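PDB 4QDJ: magnesium-protoporphyrin O-methyltransferase from Synechocystis sp., which transfers a methyl group from S-adenosyl-L-methionine to magnesium-protoporphyrin IX, giving the 13-monomethyl ester, a step in chlorophyll biosynthesis. Local coordinates for residues L80-A85 with Q105-Y110; R26-G31 with C71-L76; A147-L152 with R199-D204. All blocks are in the same frame, centred on the assembly; numbering follows the deposited sequence.

Interaction 1: residues L80-A85 with Q105-Y110; sequences LAQAGA and QEVLAY
Leu108 reaches across from the end of helix 94-108 and spreads its two methyls over neighbouring residues near the end of helix 77-82. CD2 takes the closer contact, 3.5 Å from CG of Gln82, while CD1 comes to 4.1 Å from CB of Ala81. The two long side chains cross at about a right angle, so that the leucine fork abuts the aliphatic stem of the glutamine. In Gln82 CG lies beside the backbone N (chi1 -75°) and the chain runs on extended from there, which carries the amide out past Leu108 to Val107. Here NE2 stands 4.0 Å from CG2 of Val107, again with the side chains crossing roughly perpendicularly.

The same NE2 also makes a polar link, through water. Gln82 NE2 donates to a water 3.0 Å away, and the same water donates to the backbone O of Val107, also at 3.0 Å. This water bridge spans the solvent side of the contact and gives a carbonyl in the last helical turn a partner. Deeper in, Pro114 touches both Ala81 and Leu108, and Asn112 ND2 ties the chain after helix 94-108 back to the carbonyls of Ala81 and Ala85. Helix 77-82 itself finishes in a Schellman motif, with Gly84 at positive phi (104°) where a side chain would jam against the preceding carbonyl.

Two successive helices meeting at their C-terminal ends, with strand 86-91 between them in sequence, belong to the Rossmann-like fold of class I SAM-dependent methyltransferases.

Interaction 2: residues R26-G31 with C71-L76; sequences RIYGDG and CGVGSL. With SAM (S-adenosylmethionine), chain B.
Tyr28 and Val73 meet at the SAM site, where the glycine-rich GxGxG loop of class I methyltransferases, here Gly70, Gly72 and Gly74, runs beside the methionine end of the cofactor. The apolar touch is between CB of Tyr28 and CG2 of Val73, 3.7 Å apart, the methyl standing obliquely to the tyrosine ring. Ser75 OG also lies obliquely to that ring, 4.0 Å from Tyr28 CB. One water links the backbone O of Tyr28, to which it donates at 2.6 Å, with the side-chain OG of Ser75.

With CG beside its backbone N (chi1 -70°), Tyr28 sends its ring in over the cofactor. The carboxylate oxygen OXT of SAM lies over one ring face, and the phenol oxygen OH comes to 3.1 Å from CE, the methyl carbon to be transferred. Ser75 CB backs the same carboxylate, 3.6 Å from OXT. Gly72 passes so near that a side chain there would clash with SAM CB; its N is held by Asp91, which also binds the cofactor. A leucine in place of Tyr28 would probably leave the SAM methyl without its oxygen neighbour and His44 without its stacking partner.

His44, on helix 35-58, stacks on Tyr28, touches Ser75 and hydrogen-bonds SAM. Residues 26-31 leave the end of helix 19-27 and are anchored by Arg41 of helix 35-58, whereas 71-76 link strand 65-69 to helix 77-82, with Val73 resting against Met96, Glu99 and Lys103 of helix 94-108.

Interaction 3: residues A147-L152 with R199-D204; sequences AMISHL and RKILGD
Ile149 CG2 is the hub here: it sits 3.7 Å from CG2 of Ile201 and 3.8 Å from CD2 of Leu202, so one methyl meets two residues of the other helix. Ile201 CG2 in turn reaches back to 3.9 Å from CB of Ile149. Both isoleucines hold CG2 anti to the backbone N, which turns the two CG2 methyls toward each other while the side chains themselves cross at about a right angle. Leu202 starts off along the flank, and only its end turns in to Ile149.

In the conformer described, Ser150 OG lies 4.2 Å from Ile201 CG2. Asn205 ND2 hydrogen-bonds both that OG and the carbonyl O of Ile201, tying the two helices together, and Ser150 OG also bonds Ser146 O. Behind these contacts, the axes of segments 147-152 and 199-204 approach to 9.6 Å at a crossing angle of -36°.

Helices 142-155 and 195-204 lie side by side against the sheet: Ile149 and Leu202 both touch Leu162 of strand 159-164, Leu202 also meets Ile209 of strand 207-216, and Leu152 rests on Val131 and Cys133 of strand 130-133.

Along the chain the order is interaction 2, interaction 1, interaction 3. Interactions 1 and 2 are neighbours, their centres about 15 Å apart: 71-76 leads into helix 77-82, which carries 80-85, and Val73 rests on helix 94-108, which supplies 105-110. Interaction 3 lies across the chain's centre from both, about 30 Å from interaction 1 and about 27 Å from interaction 2 between centres, and touches neither. All three belong to one Rossmann-like domain built on a mixed sheet. Interaction 2 forms part of the cofactor site; the side chains of Gln82 and Ile149 are about 13 Å and about 11 Å from SAM, so interactions 1 and 3 join helices away from the cofactor.

Interaction 1: residues L80-A85 with Q105-Y110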
loop_
_atom_site.group_PDB
_atom_site.type_symbol
_atom_site.label_atom_id
_atom_site.label_comp_id
_atom_site.label_asym_id
_atom_site.label_seq_id
_atom_site.Cartn_x
_atom_site.Cartn_y
_atom_site.Cartn_z
ATOM N N LEU A 80 -6.593 5.790 8.609
ATOM C CA LEU A 80 -6.941 6.964 7.811
ATOM C C LEU A 80 -8.433 7.270 7.926
ATOM O O LEU A 80 -8.826 8.429 8.046
ATOM C CB LEU A 80 -6.537 6.789 6.345
ATOM C CG LEU A 80 -5.032 6.823 6.068
ATOM C CD1 LEU A 80 -4.763 6.714 4.573
ATOM C CD2 LEU A 80 -4.409 8.097 6.633
ATOM N N ALA A 81 -9.257 6.227 7.900
ATOM C CA ALA A 81 -10.699 6.394 8.054
ATOM C C ALA A 81 -11.041 6.906 9.450
ATOM O O ALA A 81 -11.936 7.736 9.612
ATOM C CB ALA A 81 -11.423 5.088 7.773
ATOM N N GLN A 82 -10.325 6.405 10.454
ATOM C CA GLN A 82 -10.497 6.865 11.827
ATOM C C GLN A 82 -10.223 8.361 11.941
ATOM O O GLN A 82 -10.848 9.059 12.743
ATOM C CB GLN A 82 -9.578 6.085 12.774
ATOM C CG GLN A 82 -10.049 4.666 13.058
ATOM C CD GLN A 82 -9.050 3.850 13.862
ATOM O OE1 GLN A 82 -7.851 3.857 13.579
ATOM N NE2 GLN A 82 -9.543 3.140 14.872
ATOM N N ALA A 83 -9.292 8.849 11.124
ATOM C CA ALA A 83 -8.923 10.262 11.126
ATOM C C ALA A 83 -9.838 11.107 10.237
ATOM O O ALA A 83 -9.646 12.317 10.109
ATOM C CB ALA A 83 -7.466 10.431 10.711
ATOM N N GLY A 84 -10.826 10.466 9.619
ATOM C CA GLY A 84 -11.828 11.183 8.850
ATOM C C GLY A 84 -11.717 11.124 7.335
ATOM O O GLY A 84 -12.552 11.697 6.634
ATOM N N ALA A 85 -10.702 10.442 6.817
ATOM C CA ALA A 85 -10.535 10.346 5.367
ATOM C C ALA A 85 -11.633 9.501 4.736
ATOM O O ALA A 85 -12.201 8.620 5.383
ATOM C CB ALA A 85 -9.170 9.774 5.019
ATOM N N GLN A 105 -15.093 -3.405 10.363
ATOM C CA GLN A 105 -16.414 -3.489 10.980
ATOM C C GLN A 105 -16.315 -3.605 12.499
ATOM O O GLN A 105 -17.122 -3.032 13.231
ATOM C CB GLN A 105 -17.200 -4.676 10.414
ATOM C CG GLN A 105 -18.595 -4.848 11.006
ATOM C CD GLN A 105 -19.564 -3.773 10.551
ATOM O OE1 GLN A 105 -19.571 -3.380 9.384
ATOM N NE2 GLN A 105 -20.389 -3.291 11.473
ATOM N N GLU A 106 -15.313 -4.344 12.966
ATOM C CA GLU A 106 -15.134 -4.577 14.393
ATOM C C GLU A 106 -14.750 -3.309 15.148
ATOM O O GLU A 106 -15.183 -3.098 16.280
ATOM C CB GLU A 106 -14.077 -5.659 14.632
ATOM C CG GLU A 106 -14.535 -7.069 14.296
ATOM C CD GLU A 106 -13.441 -8.098 14.507
ATOM O OE1 GLU A 106 -12.312 -7.702 14.858
ATOM O OE2 GLU A 106 -13.712 -9.304 14.322
ATOM N N VAL A 107 -13.944 -2.462 14.519
ATOM C CA VAL A 107 -13.400 -1.302 15.212
ATOM C C VAL A 107 -14.116 0.004 14.856
ATOM O O VAL A 107 -14.132 0.944 15.650
ATOM C CB VAL A 107 -11.871 -1.177 14.985
ATOM C CG1 VAL A 107 -11.571 -0.637 13.600
ATOM C CG2 VAL A 107 -11.244 -0.301 16.047
ATOM N N LEU A 108 -14.728 0.054 13.675
ATOM C CA LEU A 108 -15.374 1.280 13.212
ATOM C C LEU A 108 -16.896 1.221 13.273
ATOM O O LEU A 108 -17.560 2.257 13.208
ATOM C CB LEU A 108 -14.933 1.615 11.786
ATOM C CG LEU A 108 -13.426 1.773 11.598
ATOM C CD1 LEU A 108 -13.105 2.293 10.211
ATOM C CD2 LEU A 108 -12.878 2.695 12.661
ATOM N N ALA A 109 -17.436 0.010 13.399
ATOM C CA ALA A 109 -18.881 -0.208 13.418
ATOM C C ALA A 109 -19.567 0.431 12.212
ATOM O O ALA A 109 -19.270 0.087 11.069
ATOM C CB ALA A 109 -19.491 0.300 14.724
ATOM N N TYR A 110 -20.469 1.373 12.468
ATOM C CA TYR A 110 -21.211 2.019 11.390
ATOM C C TYR A 110 -20.777 3.461 11.158
ATOM O O TYR A 110 -21.487 4.243 10.526
ATOM C CB TYR A 110 -22.714 1.933 11.650
ATOM C CG TYR A 110 -23.184 0.507 11.776
ATOM C CD1 TYR A 110 -23.366 -0.283 10.650
ATOM C CD2 TYR A 110 -23.418 -0.060 13.020
ATOM C CE1 TYR A 110 -23.783 -1.592 10.755
ATOM C CE2 TYR A 110 -23.837 -1.368 13.139
ATOM C CZ TYR A 110 -24.018 -2.130 12.003
ATOM O OH TYR A 110 -24.434 -3.436 12.113
HETATM O O HOH W 1 -12.290 3.236 16.024
#

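Interaction 2: residues R26-G31 with C71-L76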
loop_
_atom_site.group_PDB
_atom_site.type_symbol
_atom_site.label_atom_id
_atom_site.label_comp_id
_atom_site.label_asym_id
_atom_site.label_seq_id
_atom_site.Cartn_x
_atom_site.Cartn_y
_atom_site.Cartn_z
ATOM N N ARG A 26 -1.181 -12.711 10.444
ATOM C CA ARG A 26 -0.529 -12.825 11.740
ATOM C C ARG A 26 0.471 -11.687 11.948
ATOM O O ARG A 26 0.453 -11.023 12.984
ATOM C CB ARG A 26 0.147 -14.196 11.888
ATOM C CG ARG A 26 1.031 -14.352 13.124
ATOM C CD ARG A 26 0.284 -14.060 14.420
ATOM N NE ARG A 26 -0.823 -14.980 14.665
ATOM C CZ ARG A 26 -0.781 -16.008 15.510
ATOM N NH1 ARG A 26 0.321 -16.265 16.202
ATOM N NH2 ARG A 26 -1.847 -16.781 15.664
ATOM N N ILE A 27 1.331 -11.455 10.962
ATOM C CA ILE A 27 2.319 -10.382 11.058
ATOM C C ILE A 27 1.646 -9.026 11.260
ATOM O O ILE A 27 2.036 -8.254 12.138
ATOM C CB ILE A 27 3.237 -10.331 9.817
ATOM C CG1 ILE A 27 4.108 -11.589 9.744
ATOM C CG2 ILE A 27 4.113 -9.084 9.847
ATOM C CD1 ILE A 27 4.982 -11.657 8.509
ATOM N N TYR A 28 0.620 -8.753 10.459
ATOM C CA TYR A 28 -0.100 -7.484 10.522
ATOM C C TYR A 28 -1.126 -7.439 11.649
ATOM O O TYR A 28 -1.780 -6.416 11.857
ATOM C CB TYR A 28 -0.818 -7.216 9.200
ATOM C CG TYR A 28 0.084 -6.888 8.034
ATOM C CD1 TYR A 28 1.380 -6.431 8.233
ATOM C CD2 TYR A 28 -0.370 -7.027 6.730
ATOM C CE1 TYR A 28 2.200 -6.124 7.159
ATOM C CE2 TYR A 28 0.440 -6.724 5.654
ATOM C CZ TYR A 28 1.722 -6.274 5.874
ATOM O OH TYR A 28 2.526 -5.970 4.803
ATOM N N GLY A 29 -1.280 -8.549 12.364
ATOM C CA GLY A 29 -2.274 -8.640 13.418
ATOM C C GLY A 29 -1.647 -8.766 14.790
ATOM O O GLY A 29 -0.643 -8.119 15.087
ATOM N N ASP A 30 -2.241 -9.603 15.634
ATOM C CA ASP A 30 -1.745 -9.825 16.986
ATOM C C ASP A 30 -1.348 -11.285 17.176
ATOM O O ASP A 30 -1.695 -12.142 16.363
ATOM C CB ASP A 30 -2.817 -9.454 18.014
ATOM C CG ASP A 30 -3.382 -8.064 17.794
ATOM O OD1 ASP A 30 -2.601 -7.145 17.473
ATOM O OD2 ASP A 30 -4.611 -7.893 17.938
ATOM N N GLY A 31 -0.632 -11.565 18.257
ATOM C CA GLY A 31 -0.251 -12.927 18.560
ATOM C C GLY A 31 1.215 -13.212 18.318
ATOM O O GLY A 31 1.935 -12.414 17.710
ATOM N N CYS A 71 -4.292 -2.740 -0.369
ATOM C CA CYS A 71 -4.525 -2.340 1.018
ATOM C C CYS A 71 -4.276 -3.431 2.060
ATOM O O CYS A 71 -4.255 -3.148 3.258
ATOM C CB CYS A 71 -5.949 -1.800 1.175
ATOM S SG CYS A 71 -7.244 -3.034 0.899
ATOM N N GLY A 72 -4.097 -4.670 1.613
ATOM C CA GLY A 72 -3.865 -5.770 2.532
ATOM C C GLY A 72 -5.029 -5.956 3.487
ATOM O O GLY A 72 -6.184 -5.988 3.063
ATOM N N VAL A 73 -4.730 -6.065 4.781
ATOM C CA VAL A 73 -5.772 -6.220 5.792
ATOM C C VAL A 73 -6.206 -4.872 6.374
ATOM O O VAL A 73 -6.795 -4.812 7.452
ATOM C CB VAL A 73 -5.342 -7.169 6.937
ATOM C CG1 VAL A 73 -5.102 -8.578 6.407
ATOM C CG2 VAL A 73 -4.101 -6.638 7.642
ATOM N N GLY A 74 -5.909 -3.793 5.653
ATOM C CA GLY A 74 -6.381 -2.469 6.024
ATOM C C GLY A 74 -5.559 -1.741 7.072
ATOM O O GLY A 74 -6.064 -0.836 7.738
ATOM N N SER A 75 -4.290 -2.121 7.209
ATOM C CA SER A 75 -3.407 -1.521 8.209
ATOM C C SER A 75 -3.299 -0.007 8.074
ATOM O O SER A 75 -3.162 0.700 9.071
ATOM C CB SER A 75 -2.012 -2.140 8.133
ATOM O OG SER A 75 -2.056 -3.531 8.406
ATOM N N LEU A 76 -3.352 0.489 6.842
ATOM C CA LEU A 76 -3.341 1.928 6.606
ATOM C C LEU A 76 -4.755 2.484 6.447
ATOM O O LEU A 76 -5.060 3.568 6.945
ATOM C CB LEU A 76 -2.509 2.274 5.369
ATOM C CG LEU A 76 -2.492 3.758 4.996
ATOM C CD1 LEU A 76 -1.756 4.574 6.052
ATOM C CD2 LEU A 76 -1.874 3.957 3.628
HETATM N N SAM B . -0.296 -2.055 1.588
HETATM C CA SAM B . -0.626 -2.958 2.687
HETATM C C SAM B . 0.108 -2.555 3.959
HETATM O O SAM B . 1.174 -1.940 3.903
HETATM O OXT SAM B . -0.353 -2.832 5.066
HETATM C CB SAM B . -0.351 -4.422 2.338
HETATM C CG SAM B . 1.081 -4.787 1.952
HETATM S SD SAM B . 1.273 -6.569 1.655
HETATM C CE SAM B . 3.063 -6.780 1.823
HETATM C "C5'" SAM B . 1.132 -6.622 -0.143
HETATM C "C4'" SAM B . -0.321 -6.628 -0.593
HETATM O "O4'" SAM B . -0.379 -6.188 -1.933
HETATM C "C3'" SAM B . -0.956 -8.011 -0.549
HETATM O "O3'" SAM B . -2.151 -7.944 0.193
HETATM C "C2'" SAM B . -1.275 -8.329 -1.996
HETATM O "O2'" SAM B . -2.480 -9.050 -2.131
HETATM C "C1'" SAM B . -1.360 -6.940 -2.607
HETATM N N9 SAM B . -1.116 -6.917 -4.054
HETATM C C8 SAM B . -0.103 -7.530 -4.740
HETATM N N7 SAM B . -0.254 -7.248 -6.055
HETATM C C5 SAM B . -1.346 -6.465 -6.208
HETATM C C6 SAM B . -1.945 -5.899 -7.323
HETATM N N6 SAM B . -1.433 -6.099 -8.535
HETATM N N1 SAM B . -3.078 -5.131 -7.163
HETATM C C2 SAM B . -3.608 -4.924 -5.905
HETATM N N3 SAM B . -3.010 -5.494 -4.801
HETATM C C4 SAM B . -1.895 -6.248 -4.956
HETATM O O HOH W 2 -1.709 -4.032 10.900
#

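Interaction 3: residues A147-L152 with R199-D204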
loop_
_atom_site.group_PDB
_atom_site.type_symbol
_atom_site.label_atom_id
_atom_site.label_comp_id
_atom_site.label_asym_id
_atom_site.label_seq_id
_atom_site.Cartn_x
_atom_site.Cartn_y
_atom_site.Cartn_z
ATOM N N ALA A 147 4.899 0.343 -14.906
ATOM C CA ALA A 147 3.554 0.379 -15.468
ATOM C C ALA A 147 2.517 0.585 -14.366
ATOM O O ALA A 147 1.533 1.301 -14.552
ATOM C CB ALA A 147 3.267 -0.902 -16.241
ATOM N N MET A 148 2.748 -0.042 -13.218
ATOM C CA MET A 148 1.852 0.097 -12.076
ATOM C C MET A 148 1.845 1.526 -11.543
ATOM O O MET A 148 0.785 2.092 -11.278
ATOM C CB MET A 148 2.240 -0.883 -10.969
ATOM C CG MET A 148 1.957 -2.335 -11.317
ATOM S SD MET A 148 2.659 -3.508 -10.143
ATOM C CE MET A 148 1.855 -3.015 -8.623
ATOM N N ILE A 149 3.033 2.104 -11.391
ATOM C CA ILE A 149 3.153 3.480 -10.921
ATOM C C ILE A 149 2.478 4.453 -11.883
ATOM O O ILE A 149 1.784 5.376 -11.460
ATOM C CB ILE A 149 4.628 3.877 -10.713
ATOM C CG1 ILE A 149 5.226 3.084 -9.548
ATOM C CG2 ILE A 149 4.751 5.370 -10.450
ATOM C CD1 ILE A 149 6.722 3.236 -9.408
ATOM N N SER A 150 2.674 4.237 -13.181
ATOM C CA SER A 150 2.062 5.093 -14.188
ATOM C C SER A 150 0.539 5.034 -14.116
ATOM O O SER A 150 -0.138 6.050 -14.264
ATOM C CB SER A 150 2.554 4.720 -15.587
ATOM O OG SER A 150 3.945 4.964 -15.713
ATOM N N HIS A 151 -0.003 3.845 -13.874
ATOM C CA HIS A 151 -1.449 3.723 -13.756
ATOM C C HIS A 151 -1.963 4.414 -12.497
ATOM O O HIS A 151 -2.964 5.126 -12.538
ATOM C CB HIS A 151 -1.905 2.267 -13.761
ATOM C CG HIS A 151 -3.392 2.116 -13.732
ATOM N ND1 HIS A 151 -4.179 2.319 -14.845
ATOM C CD2 HIS A 151 -4.240 1.820 -12.720
ATOM C CE1 HIS A 151 -5.447 2.133 -14.524
ATOM N NE2 HIS A 151 -5.512 1.833 -13.239
ATOM N N LEU A 152 -1.276 4.195 -11.381
ATOM C CA LEU A 152 -1.650 4.835 -10.125
ATOM C C LEU A 152 -1.588 6.352 -10.251
ATOM O O LEU A 152 -2.447 7.065 -9.727
ATOM C CB LEU A 152 -0.748 4.356 -8.987
ATOM C CG LEU A 152 -0.910 2.889 -8.584
ATOM C CD1 LEU A 152 0.108 2.518 -7.521
ATOM C CD2 LEU A 152 -2.325 2.619 -8.089
ATOM N N ARG A 199 12.092 7.551 -8.927
ATOM C CA ARG A 199 11.976 8.994 -9.115
ATOM C C ARG A 199 11.810 9.365 -10.587
ATOM O O ARG A 199 11.080 10.299 -10.918
ATOM C CB ARG A 199 13.185 9.721 -8.524
ATOM C CG ARG A 199 13.192 9.800 -7.005
ATOM C CD ARG A 199 14.446 10.510 -6.522
ATOM N NE ARG A 199 14.495 10.641 -5.070
ATOM C CZ ARG A 199 14.296 11.778 -4.410
ATOM N NH1 ARG A 199 14.032 12.898 -5.070
ATOM N NH2 ARG A 199 14.367 11.792 -3.086
ATOM N N LYS A 200 12.490 8.628 -11.464
ATOM C CA LYS A 200 12.398 8.867 -12.900
ATOM C C LYS A 200 10.988 8.581 -13.410
ATOM O O LYS A 200 10.420 9.369 -14.167
ATOM C CB LYS A 200 13.426 8.015 -13.652
ATOM C CG LYS A 200 13.425 8.202 -15.163
ATOM C CD LYS A 200 13.674 9.651 -15.540
ATOM C CE LYS A 200 14.003 9.793 -17.020
ATOM N NZ LYS A 200 12.929 9.251 -17.896
ATOM N N ILE A 201 10.428 7.452 -12.985
ATOM C CA ILE A 201 9.074 7.070 -13.371
ATOM C C ILE A 201 8.056 8.096 -12.877
ATOM O O ILE A 201 7.138 8.475 -13.604
ATOM C CB ILE A 201 8.714 5.672 -12.830
ATOM C CG1 ILE A 201 9.668 4.624 -13.406
ATOM C CG2 ILE A 201 7.270 5.316 -13.163
ATOM C CD1 ILE A 201 9.703 3.337 -12.617
ATOM N N LEU A 202 8.229 8.553 -11.642
ATOM C CA LEU A 202 7.346 9.572 -11.084
ATOM C C LEU A 202 7.461 10.879 -11.866
ATOM O O LEU A 202 6.455 11.521 -12.170
ATOM C CB LEU A 202 7.646 9.794 -9.600
ATOM C CG LEU A 202 7.188 8.664 -8.675
ATOM C CD1 LEU A 202 7.776 8.819 -7.275
ATOM C CD2 LEU A 202 5.667 8.606 -8.615
ATOM N N GLY A 203 8.691 11.260 -12.196
ATOM C CA GLY A 203 8.935 12.454 -12.986
ATOM C C GLY A 203 8.320 12.370 -14.370
ATOM O O GLY A 203 7.766 13.348 -14.871
ATOM N N ASP A 204 8.414 11.196 -14.987
ATOM C CA ASP A 204 7.836 10.975 -16.312
ATOM C C ASP A 204 6.319 11.142 -16.293
ATOM O O ASP A 204 5.710 11.490 -17.306
ATOM C CB ASP A 204 8.197 9.584 -16.842
ATOM C CG ASP A 204 9.659 9.466 -17.238
ATOM O OD1 ASP A 204 10.317 10.511 -17.431
ATOM O OD2 ASP A 204 10.146 8.322 -17.367
#